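Tyrosine recombinase XerH (Helicobacter pylori, PDB 5JK0) cuts and rejoins recombining DNA molecules as a tyrosine-based site-specific recombinase and takes part in chromosome segregation. Local coordinates at residues Lys10-Asn15 with Lys89-Thr94; Leu24-Thr29 with Phe137-Lys142; Gln292-Ile297 with Gly301-Lys306. All coordinates share one frame; numbering follows the deposited sequence.

Set side by side, the three contacts trace how chemistry follows place in a fold. Contacts 1 and 2 both use helix 12-30, the first at its start against the end of helix 74-93, the second further along against helix 123-143; their centres lie 21 Å apart in the same N-terminal helical domain. Contact 1 is partly buried and rests on an arginine laid against a proline, whereas contact 2 is a surface meeting of two tyrosines. Contact 3, about 48 Å from contact 1 and 40 Å from contact 2 between centres, belongs to the Tyr recombinase domain, is also partly buried, and alone has clear hydrogen bonds and a salt bridge across its segments.

Contact 1. Residues Lys10-Asn15 with Lys89-Thr94; sequences KDPTEN and KARLIT
The side chain of Arg91 reaches from the last part of helix 74-93 to the start of another helix and is met there by three consecutive residues, Asp11, Pro12 and Thr13. Asp11 occupies the N-cap position of helix 12-30, where its OD1 accepts a weak, bent bond from Thr13 N at 3.0 Å. The same OD1 lies 4.3 Å from Arg91 NH2, well out of the guanidinium plane, so that the two charges can attract each other although no N-H is directed at the oxygen. Pro12 supplies the apolar part of the contact: its CG sits over one face of the guanidinium, displaced toward the rim and 3.7 Å from Arg91 CZ, and the two side chains cross at about a right angle. On the opposite face lies Leu92 CD2, which leaves the flat group sandwiched between two hydrocarbon surfaces. Thr13 follows, with OG1 lying 3.4 Å from Arg91 NE and close to CD as well. Arg91 can span the gap because its chain is extended from CG to NE, after a first torsion (chi1 81°) that sets CG between the backbone N and the carbonyl carbon. Its polar end is held outside the two segments, since NH1 donates to Phe99 O and to Asn100 OD1. The contact thus joins the first turn of helix 12-30 to the last part of helix 74-93; Thr13 also packs on His84, Phe87 and Ser88 of that second helix, while Lys89 makes a cation-pi contact with Phe43 of a second subunit.

Contact 2. Residues Leu24-Thr29 with Phe137-Lys142; sequences LRYKCT and FSYIDK. With nucleotides of chain G.
Tyr26 and Tyr139 meet between helices 12-30 and 123-143, two members of the all-helical, SAM-like N-terminal domain found in phage-type integrases. The contact is apolar and aromatic, with no hydrogen bond across it. The ring planes are inclined by 29° and slid so far apart that they barely overlap, with centroids 5.6 Å from each other; this is a glancing contact and not a full offset stack. The touching is done by one corner of the Tyr139 ring, whose CE1 lies 3.9 Å from Tyr26 CB and equally near its CG. Both tyrosines carry CG anti to the backbone N (chi1 162° for Tyr26), which brings the base of the Tyr26 ring against the CE1-CD1 side of Tyr139. Tyr139 has a further aromatic neighbour in Phe23, one that it meets edge-to-face, and it also touches Arg22, so its ring bears on several residues of helix 12-30. Tyr26 is the more exposed of the pair.

Hydrogen bonds act within each helix. Thr29 OG1 donates to Tyr26 O at 2.8 Å, returning the threonine hydroxyl to a carbonyl of its own helix, and Tyr26 O also takes a hydrogen bond from Ser30 OG, just beyond the segment. On the other helix, Lys142 NZ makes a weak bond to Ser138 OG, 3.2 Å long.

Electrostatic contact with the substrate comes from the residue next to Tyr26. Lys27 rests against Tyr76 of helix 74-93, and its chain bends twice, at chi2 and chi3, before reaching the DNA backbone, where Lys27 NZ donates to the phosphate oxygen OP2 of DT19 in chain G at 2.7 Å.

Contact 3. Residues Gln292-Ile297 with Gly301-Lys306; sequences QVERII and GLRREK. With nucleotides of chain G.
Ile297 O accepts the N-H of Leu302 in a nearly straight bond of 3.0 Å (174° at the hydrogen), which reaches back into the last turn of helix 286-300. Gly301, the first residue to leave helical geometry, has the positive phi (69°) of a Schellman motif. Ile297 CG2 packs on the Leu302-Arg303 backbone, 3.4 Å from Leu302 C, with Leu302 CB beside it.

One helical turn earlier, Glu294 forms a salt bridge with Arg303. Arg303 NH1 donates to Glu294 OE2 at 3.0 Å, again almost straight; the oxygen lies in the guanidinium plane and is approached on its anti side, slightly out of the carboxylate plane. The two flat groups are nearly coplanar, 27° apart. Arg303 can reach back along the helix because CG is anti to the backbone N and the chain is extended from CG to NE. NH1 also serves Asn298 OD1, a second acceptor.

Leu302 O is engaged by Arg304 NE from above the carbonyl plane, 2.9 Å away. Arg304 NH2 forms a salt bridge with Glu180 and NH1 a weak bond to His175 O. Lys306 CD comes within 3.5 Å of OP1 of DA24 in chain G. In this Tyr recombinase domain the Ile297 side chain lies about 10 Å from that of His310, a predicted active-site residue. The contact folds the loop back on helix 286-300, with Ile297 wedged against Phe184 of helix 178-190 and Met311 of helix 309-324.

Contact 1. Residues Lys10-Asn15 with Lys89-Thr94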
loop_
_atom_site.group_PDB
_atom_site.type_symbol
_atom_site.label_atom_id
_atom_site.label_comp_id
_atom_site.label_asym_id
_atom_site.label_seq_id
_atom_site.Cartn_x
_atom_site.Cartn_y
_atom_site.Cartn_z
ATOM N N LYS D 10 34.024 6.653 29.789
ATOM C CA LYS D 10 34.701 5.425 29.391
ATOM C C LYS D 10 33.701 4.282 29.249
ATOM O O LYS D 10 33.935 3.326 28.509
ATOM C CB LYS D 10 35.788 5.056 30.400
ATOM N N ASP D 11 32.585 4.393 29.961
ATOM C CA ASP D 11 31.534 3.386 29.912
ATOM C C ASP D 11 30.467 3.783 28.895
ATOM O O ASP D 11 29.745 4.760 29.100
ATOM C CB ASP D 11 30.909 3.195 31.297
ATOM C CG ASP D 11 30.114 1.905 31.414
ATOM O OD1 ASP D 11 29.583 1.422 30.392
ATOM O OD2 ASP D 11 30.020 1.371 32.539
ATOM N N PRO D 12 30.365 3.023 27.794
ATOM C CA PRO D 12 29.380 3.290 26.739
ATOM C C PRO D 12 27.947 3.170 27.246
ATOM O O PRO D 12 27.077 3.923 26.812
ATOM C CB PRO D 12 29.684 2.213 25.692
ATOM C CG PRO D 12 30.368 1.126 26.453
ATOM C CD PRO D 12 31.172 1.826 27.504
ATOM N N THR D 13 27.713 2.232 28.160
ATOM C CA THR D 13 26.394 2.048 28.753
ATOM C C THR D 13 25.983 3.287 29.545
ATOM O O THR D 13 24.832 3.722 29.485
ATOM C CB THR D 13 26.357 0.809 29.673
ATOM O OG1 THR D 13 26.639 -0.367 28.906
ATOM C CG2 THR D 13 24.991 0.663 30.323
ATOM N N GLU D 14 26.934 3.857 30.277
ATOM C CA GLU D 14 26.682 5.069 31.047
ATOM C C GLU D 14 26.501 6.268 30.121
ATOM O O GLU D 14 25.733 7.184 30.418
ATOM C CB GLU D 14 27.822 5.326 32.035
ATOM N N ASN D 15 27.212 6.253 28.998
ATOM C CA ASN D 15 27.108 7.319 28.008
ATOM C C ASN D 15 25.749 7.302 27.313
ATOM O O ASN D 15 25.215 8.349 26.945
ATOM C CB ASN D 15 28.230 7.199 26.975
ATOM C CG ASN D 15 29.055 8.464 26.862
ATOM O OD1 ASN D 15 30.273 8.442 27.037
ATOM N ND2 ASN D 15 28.394 9.579 26.569
ATOM N N LYS D 89 23.583 -5.476 28.484
ATOM C CA LYS D 89 23.904 -6.897 28.547
ATOM C C LYS D 89 24.251 -7.473 27.176
ATOM O O LYS D 89 24.963 -8.473 27.082
ATOM C CB LYS D 89 22.741 -7.680 29.163
ATOM C CG LYS D 89 21.425 -7.551 28.410
ATOM C CD LYS D 89 20.324 -8.348 29.089
ATOM C CE LYS D 89 19.009 -8.233 28.336
ATOM N NZ LYS D 89 17.931 -9.035 28.980
ATOM N N ALA D 90 23.761 -6.837 26.116
ATOM C CA ALA D 90 23.975 -7.343 24.764
ATOM C C ALA D 90 25.319 -6.908 24.186
ATOM O O ALA D 90 25.892 -7.605 23.350
ATOM C CB ALA D 90 22.847 -6.898 23.846
ATOM N N ARG D 91 25.822 -5.760 24.631
ATOM C CA ARG D 91 27.072 -5.226 24.098
ATOM C C ARG D 91 28.266 -6.106 24.462
ATOM O O ARG D 91 29.333 -5.996 23.858
ATOM C CB ARG D 91 27.315 -3.799 24.601
ATOM C CG ARG D 91 27.900 -3.727 26.005
ATOM C CD ARG D 91 28.331 -2.312 26.358
ATOM N NE ARG D 91 29.101 -2.271 27.599
ATOM C CZ ARG D 91 30.420 -2.417 27.664
ATOM N NH1 ARG D 91 31.122 -2.616 26.556
ATOM N NH2 ARG D 91 31.040 -2.369 28.834
ATOM N N LEU D 92 28.079 -6.982 25.444
ATOM C CA LEU D 92 29.163 -7.820 25.939
ATOM C C LEU D 92 29.160 -9.221 25.331
ATOM O O LEU D 92 30.202 -9.873 25.270
ATOM C CB LEU D 92 29.089 -7.930 27.464
ATOM C CG LEU D 92 29.251 -6.636 28.266
ATOM C CD1 LEU D 92 29.109 -6.912 29.755
ATOM C CD2 LEU D 92 30.592 -5.984 27.964
ATOM N N ILE D 93 27.995 -9.688 24.890
ATOM C CA ILE D 93 27.864 -11.082 24.469
ATOM C C ILE D 93 27.206 -11.285 23.104
ATOM O O ILE D 93 26.830 -12.405 22.762
ATOM C CB ILE D 93 27.059 -11.899 25.504
ATOM C CG1 ILE D 93 25.657 -11.313 25.672
ATOM C CG2 ILE D 93 27.789 -11.950 26.840
ATOM C CD1 ILE D 93 24.805 -12.054 26.679
ATOM N N THR D 94 27.066 -10.217 22.324
ATOM C CA THR D 94 26.493 -10.345 20.986
ATOM C C THR D 94 27.456 -11.096 20.069
ATOM O O THR D 94 27.059 -12.007 19.341
ATOM C CB THR D 94 26.161 -8.973 20.368
ATOM O OG1 THR D 94 25.140 -8.333 21.143
ATOM C CG2 THR D 94 25.666 -9.139 18.938
#

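Contact 2. Residues Leu24-Thr29 with Phe137-Lys142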
loop_
_atom_site.group_PDB
_atom_site.type_symbol
_atom_site.label_atom_id
_atom_site.label_comp_id
_atom_site.label_asym_id
_atom_site.label_seq_id
_atom_site.Cartn_x
_atom_site.Cartn_y
_atom_site.Cartn_z
ATOM N N LEU D 24 14.888 12.793 26.937
ATOM C CA LEU D 24 13.630 12.747 27.672
ATOM C C LEU D 24 13.297 14.091 28.313
ATOM O O LEU D 24 12.126 14.439 28.459
ATOM C CB LEU D 24 13.673 11.649 28.737
ATOM C CG LEU D 24 13.648 10.213 28.207
ATOM C CD1 LEU D 24 13.768 9.212 29.345
ATOM C CD2 LEU D 24 12.380 9.967 27.402
ATOM N N ARG D 25 14.324 14.847 28.694
ATOM C CA ARG D 25 14.102 16.176 29.253
ATOM C C ARG D 25 13.624 17.129 28.167
ATOM O O ARG D 25 12.779 17.989 28.410
ATOM C CB ARG D 25 15.372 16.725 29.907
ATOM C CG ARG D 25 15.136 18.019 30.680
ATOM C CD ARG D 25 16.435 18.657 31.139
ATOM N NE ARG D 25 16.195 19.772 32.052
ATOM C CZ ARG D 25 15.931 21.016 31.665
ATOM N NH1 ARG D 25 15.728 21.966 32.569
ATOM N NH2 ARG D 25 15.869 21.313 30.374
ATOM N N TYR D 26 14.175 16.969 26.968
ATOM C CA TYR D 26 13.775 17.782 25.827
ATOM C C TYR D 26 12.317 17.534 25.461
ATOM O O TYR D 26 11.581 18.468 25.143
ATOM C CB TYR D 26 14.671 17.499 24.620
ATOM C CG TYR D 26 14.069 17.954 23.309
ATOM C CD1 TYR D 26 13.975 19.305 22.999
ATOM C CD2 TYR D 26 13.595 17.034 22.384
ATOM C CE1 TYR D 26 13.423 19.726 21.805
ATOM C CE2 TYR D 26 13.043 17.446 21.186
ATOM C CZ TYR D 26 12.961 18.793 20.901
ATOM O OH TYR D 26 12.413 19.209 19.711
ATOM N N LYS D 27 11.908 16.270 25.505
ATOM C CA LYS D 27 10.534 15.907 25.185
ATOM C C LYS D 27 9.567 16.481 26.215
ATOM O O LYS D 27 8.455 16.872 25.875
ATOM C CB LYS D 27 10.380 14.387 25.105
ATOM C CG LYS D 27 11.279 13.727 24.070
ATOM C CD LYS D 27 11.083 14.327 22.687
ATOM C CE LYS D 27 9.704 14.015 22.130
ATOM N NZ LYS D 27 9.529 14.552 20.751
ATOM N N CYS D 28 10.001 16.542 27.469
ATOM C CA CYS D 28 9.169 17.091 28.535
ATOM C C CYS D 28 8.869 18.572 28.313
ATOM O O CYS D 28 7.815 19.065 28.715
ATOM C CB CYS D 28 9.840 16.897 29.896
ATOM S SG CYS D 28 9.739 15.214 30.545
ATOM N N THR D 29 9.795 19.272 27.668
ATOM C CA THR D 29 9.632 20.701 27.420
ATOM C C THR D 29 8.990 20.977 26.063
ATOM O O THR D 29 8.417 22.045 25.847
ATOM C CB THR D 29 10.982 21.441 27.496
ATOM O OG1 THR D 29 11.867 20.937 26.487
ATOM C CG2 THR D 29 11.619 21.249 28.864
ATOM N N PHE D 137 17.853 8.748 18.389
ATOM C CA PHE D 137 19.075 8.831 17.593
ATOM C C PHE D 137 19.032 9.972 16.580
ATOM O O PHE D 137 20.072 10.412 16.090
ATOM C CB PHE D 137 19.339 7.497 16.893
ATOM C CG PHE D 137 19.708 6.389 17.838
ATOM C CD1 PHE D 137 21.010 6.253 18.292
ATOM C CD2 PHE D 137 18.750 5.496 18.289
ATOM C CE1 PHE D 137 21.353 5.243 19.172
ATOM C CE2 PHE D 137 19.086 4.483 19.169
ATOM C CZ PHE D 137 20.390 4.358 19.611
ATOM N N SER D 138 17.832 10.454 16.270
ATOM C CA SER D 138 17.700 11.672 15.479
ATOM C C SER D 138 18.146 12.853 16.331
ATOM O O SER D 138 18.762 13.797 15.838
ATOM C CB SER D 138 16.263 11.871 14.995
ATOM O OG SER D 138 16.122 13.101 14.304
ATOM N N TYR D 139 17.829 12.779 17.619
ATOM C CA TYR D 139 18.216 13.802 18.581
ATOM C C TYR D 139 19.727 13.814 18.797
ATOM O O TYR D 139 20.344 14.876 18.870
ATOM C CB TYR D 139 17.487 13.575 19.909
ATOM C CG TYR D 139 17.871 14.536 21.013
ATOM C CD1 TYR D 139 17.257 15.778 21.126
ATOM C CD2 TYR D 139 18.840 14.195 21.949
ATOM C CE1 TYR D 139 17.604 16.655 22.138
ATOM C CE2 TYR D 139 19.192 15.065 22.961
ATOM C CZ TYR D 139 18.572 16.292 23.052
ATOM O OH TYR D 139 18.925 17.156 24.063
ATOM N N ILE D 140 20.321 12.627 18.896
ATOM C CA ILE D 140 21.761 12.508 19.098
ATOM C C ILE D 140 22.532 13.051 17.894
ATOM O O ILE D 140 23.553 13.722 18.051
ATOM C CB ILE D 140 22.174 11.045 19.360
ATOM C CG1 ILE D 140 21.500 10.519 20.630
ATOM C CG2 ILE D 140 23.684 10.930 19.489
ATOM C CD1 ILE D 140 21.823 9.071 20.944
ATOM N N ASP D 141 22.029 12.772 16.694
ATOM C CA ASP D 141 22.650 13.266 15.466
ATOM C C ASP D 141 22.655 14.791 15.393
ATOM O O ASP D 141 23.503 15.385 14.731
ATOM C CB ASP D 141 21.933 12.705 14.234
ATOM C CG ASP D 141 22.213 11.232 14.010
ATOM O OD1 ASP D 141 23.183 10.710 14.601
ATOM O OD2 ASP D 141 21.465 10.599 13.235
ATOM N N LYS D 142 21.702 15.417 16.076
ATOM C CA LYS D 142 21.525 16.861 15.990
ATOM C C LYS D 142 22.112 17.610 17.183
ATOM O O LYS D 142 22.132 18.840 17.193
ATOM C CB LYS D 142 20.039 17.202 15.860
ATOM C CG LYS D 142 19.380 16.658 14.605
ATOM C CD LYS D 142 17.870 16.793 14.682
ATOM C CE LYS D 142 17.194 16.140 13.488
ATOM N NZ LYS D 142 15.710 16.188 13.607
ATOM P P DT G 19 6.833 14.392 18.254
ATOM O OP1 DT G 19 7.699 15.248 17.415
ATOM O OP2 DT G 19 7.411 13.650 19.398
ATOM O "O5'" DT G 19 5.619 15.267 18.818
ATOM C "C5'" DT G 19 4.833 16.049 17.919
ATOM C "C4'" DT G 19 3.348 15.919 18.226
ATOM O "O4'" DT G 19 2.858 14.638 17.750
ATOM C "C3'" DT G 19 2.973 15.999 19.710
ATOM O "O3'" DT G 19 1.904 16.917 19.890
ATOM C "C2'" DT G 19 2.551 14.570 20.052
ATOM C "C1'" DT G 19 2.005 14.086 18.720
ATOM N N1 DT G 19 2.013 12.604 18.571
ATOM C C2 DT G 19 0.832 11.947 18.312
ATOM O O2 DT G 19 -0.239 12.517 18.196
ATOM N N3 DT G 19 0.948 10.588 18.191
ATOM C C4 DT G 19 2.103 9.835 18.302
ATOM O O4 DT G 19 2.105 8.615 18.177
ATOM C C5 DT G 19 3.306 10.586 18.574
ATOM C C7 DT G 19 4.620 9.877 18.715
ATOM C C6 DT G 19 3.204 11.919 18.693
#

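Contact 3. Residues Gln292-Ile297 with Gly301-Lys306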
loop_
_atom_site.group_PDB
_atom_site.type_symbol
_atom_site.label_atom_id
_atom_site.label_comp_id
_atom_site.label_asym_id
_atom_site.label_seq_id
_atom_site.Cartn_x
_atom_site.Cartn_y
_atom_site.Cartn_z
ATOM N N GLN D 292 -16.819 2.557 35.674
ATOM C CA GLN D 292 -18.247 2.780 35.863
ATOM C C GLN D 292 -19.023 2.519 34.575
ATOM O O GLN D 292 -20.157 2.044 34.611
ATOM C CB GLN D 292 -18.507 4.206 36.356
ATOM C CG GLN D 292 -17.988 4.472 37.759
ATOM C CD GLN D 292 -18.668 3.608 38.803
ATOM O OE1 GLN D 292 -19.877 3.382 38.746
ATOM N NE2 GLN D 292 -17.892 3.114 39.761
ATOM N N VAL D 293 -18.405 2.831 33.440
ATOM C CA VAL D 293 -19.029 2.607 32.139
ATOM C C VAL D 293 -19.098 1.118 31.809
ATOM O O VAL D 293 -20.154 0.607 31.431
ATOM C CB VAL D 293 -18.273 3.347 31.017
ATOM C CG1 VAL D 293 -18.724 2.855 29.648
ATOM C CG2 VAL D 293 -18.478 4.849 31.145
ATOM N N GLU D 294 -17.969 0.430 31.959
ATOM C CA GLU D 294 -17.895 -1.005 31.700
ATOM C C GLU D 294 -18.875 -1.780 32.577
ATOM O O GLU D 294 -19.461 -2.774 32.145
ATOM C CB GLU D 294 -16.473 -1.522 31.936
ATOM C CG GLU D 294 -16.299 -3.005 31.647
ATOM C CD GLU D 294 -15.038 -3.578 32.268
ATOM O OE1 GLU D 294 -14.523 -2.979 33.237
ATOM O OE2 GLU D 294 -14.563 -4.629 31.787
ATOM N N ARG D 295 -19.049 -1.309 33.807
ATOM C CA ARG D 295 -19.947 -1.942 34.766
ATOM C C ARG D 295 -21.398 -1.902 34.294
ATOM O O ARG D 295 -22.144 -2.865 34.468
ATOM C CB ARG D 295 -19.813 -1.266 36.132
ATOM C CG ARG D 295 -20.719 -1.826 37.211
ATOM C CD ARG D 295 -20.369 -1.232 38.568
ATOM N NE ARG D 295 -21.328 -1.613 39.599
ATOM C CZ ARG D 295 -22.363 -0.865 39.966
ATOM N NH1 ARG D 295 -22.575 0.308 39.386
ATOM N NH2 ARG D 295 -23.187 -1.289 40.914
ATOM N N ILE D 296 -21.792 -0.784 33.691
ATOM C CA ILE D 296 -23.148 -0.625 33.176
ATOM C C ILE D 296 -23.336 -1.441 31.899
ATOM O O ILE D 296 -24.401 -2.014 31.664
ATOM C CB ILE D 296 -23.473 0.857 32.897
ATOM C CG1 ILE D 296 -23.335 1.680 34.178
ATOM C CG2 ILE D 296 -24.874 1.006 32.329
ATOM C CD1 ILE D 296 -23.716 3.132 34.011
ATOM N N ILE D 297 -22.287 -1.495 31.085
ATOM C CA ILE D 297 -22.309 -2.258 29.842
ATOM C C ILE D 297 -22.506 -3.750 30.109
ATOM O O ILE D 297 -23.316 -4.403 29.449
ATOM C CB ILE D 297 -21.013 -2.039 29.038
ATOM C CG1 ILE D 297 -20.936 -0.591 28.552
ATOM C CG2 ILE D 297 -20.944 -2.991 27.857
ATOM C CD1 ILE D 297 -19.701 -0.281 27.749
ATOM N N GLY D 301 -25.584 -6.391 29.270
ATOM C CA GLY D 301 -25.226 -7.500 28.406
ATOM C C GLY D 301 -24.759 -7.036 27.039
ATOM O O GLY D 301 -25.018 -7.690 26.029
ATOM N N LEU D 302 -24.064 -5.903 27.010
ATOM C CA LEU D 302 -23.582 -5.330 25.759
ATOM C C LEU D 302 -22.061 -5.401 25.659
ATOM O O LEU D 302 -21.451 -4.689 24.861
ATOM C CB LEU D 302 -24.047 -3.879 25.625
ATOM C CG LEU D 302 -25.556 -3.637 25.554
ATOM C CD1 LEU D 302 -25.861 -2.146 25.554
ATOM C CD2 LEU D 302 -26.148 -4.305 24.323
ATOM N N ARG D 303 -21.457 -6.261 26.475
ATOM C CA ARG D 303 -20.004 -6.401 26.525
ATOM C C ARG D 303 -19.420 -6.804 25.175
ATOM O O ARG D 303 -19.915 -7.726 24.526
ATOM C CB ARG D 303 -19.606 -7.424 27.591
ATOM C CG ARG D 303 -18.108 -7.632 27.716
ATOM C CD ARG D 303 -17.766 -8.538 28.886
ATOM N NE ARG D 303 -16.324 -8.668 29.063
ATOM C CZ ARG D 303 -15.572 -7.800 29.732
ATOM N NH1 ARG D 303 -16.124 -6.732 30.291
ATOM N NH2 ARG D 303 -14.265 -7.999 29.841
ATOM N N ARG D 304 -18.367 -6.110 24.758
ATOM C CA ARG D 304 -17.745 -6.373 23.465
ATOM C C ARG D 304 -16.269 -5.980 23.445
ATOM O O ARG D 304 -15.618 -5.935 24.488
ATOM C CB ARG D 304 -18.506 -5.641 22.358
ATOM C CG ARG D 304 -18.798 -4.181 22.657
ATOM C CD ARG D 304 -19.916 -3.666 21.768
ATOM N NE ARG D 304 -21.167 -4.380 22.010
ATOM C CZ ARG D 304 -22.253 -4.266 21.253
ATOM N NH1 ARG D 304 -22.246 -3.469 20.194
ATOM N NH2 ARG D 304 -23.347 -4.953 21.552
ATOM N N GLU D 305 -15.753 -5.698 22.252
ATOM C CA GLU D 305 -14.326 -5.446 22.054
ATOM C C GLU D 305 -13.829 -4.243 22.849
ATOM O O GLU D 305 -12.734 -4.266 23.411
ATOM C CB GLU D 305 -14.026 -5.240 20.569
ATOM C CG GLU D 305 -14.783 -6.178 19.653
ATOM C CD GLU D 305 -16.051 -5.554 19.095
ATOM O OE1 GLU D 305 -17.152 -6.037 19.431
ATOM O OE2 GLU D 305 -15.941 -4.586 18.313
ATOM N N LYS D 306 -14.636 -3.189 22.881
ATOM C CA LYS D 306 -14.317 -2.000 23.662
ATOM C C LYS D 306 -15.499 -1.644 24.552
ATOM O O LYS D 306 -16.640 -1.616 24.094
ATOM C CB LYS D 306 -13.961 -0.825 22.748
ATOM C CG LYS D 306 -12.761 -1.072 21.844
ATOM C CD LYS D 306 -11.482 -1.253 22.647
ATOM C CE LYS D 306 -10.284 -1.442 21.730
ATOM N NZ LYS D 306 -9.022 -1.651 22.491
ATOM P P DA G 24 -10.834 -1.952 26.526
ATOM O OP1 DA G 24 -10.715 -3.063 25.557
ATOM O OP2 DA G 24 -12.166 -1.378 26.815
ATOM O "O5'" DA G 24 -10.166 -2.403 27.911
ATOM C "C5'" DA G 24 -8.911 -3.070 27.897
ATOM C "C4'" DA G 24 -8.278 -3.107 29.280
ATOM O "O4'" DA G 24 -7.770 -1.794 29.638
ATOM C "C3'" DA G 24 -9.204 -3.529 30.432
ATOM O "O3'" DA G 24 -8.545 -4.509 31.218
ATOM C "C2'" DA G 24 -9.377 -2.231 31.224
ATOM C "C1'" DA G 24 -8.013 -1.607 31.004
ATOM N N9 DA G 24 -7.934 -0.186 31.329
ATOM C C8 DA G 24 -8.935 0.744 31.250
ATOM N N7 DA G 24 -8.566 1.949 31.617
ATOM C C5 DA G 24 -7.231 1.799 31.963
ATOM C C6 DA G 24 -6.263 2.705 32.438
ATOM N N6 DA G 24 -6.509 4.002 32.649
ATOM N N1 DA G 24 -5.026 2.226 32.683
ATOM C C2 DA G 24 -4.780 0.929 32.469
ATOM N N3 DA G 24 -5.606 -0.018 32.030
ATOM C C4 DA G 24 -6.829 0.488 31.793
#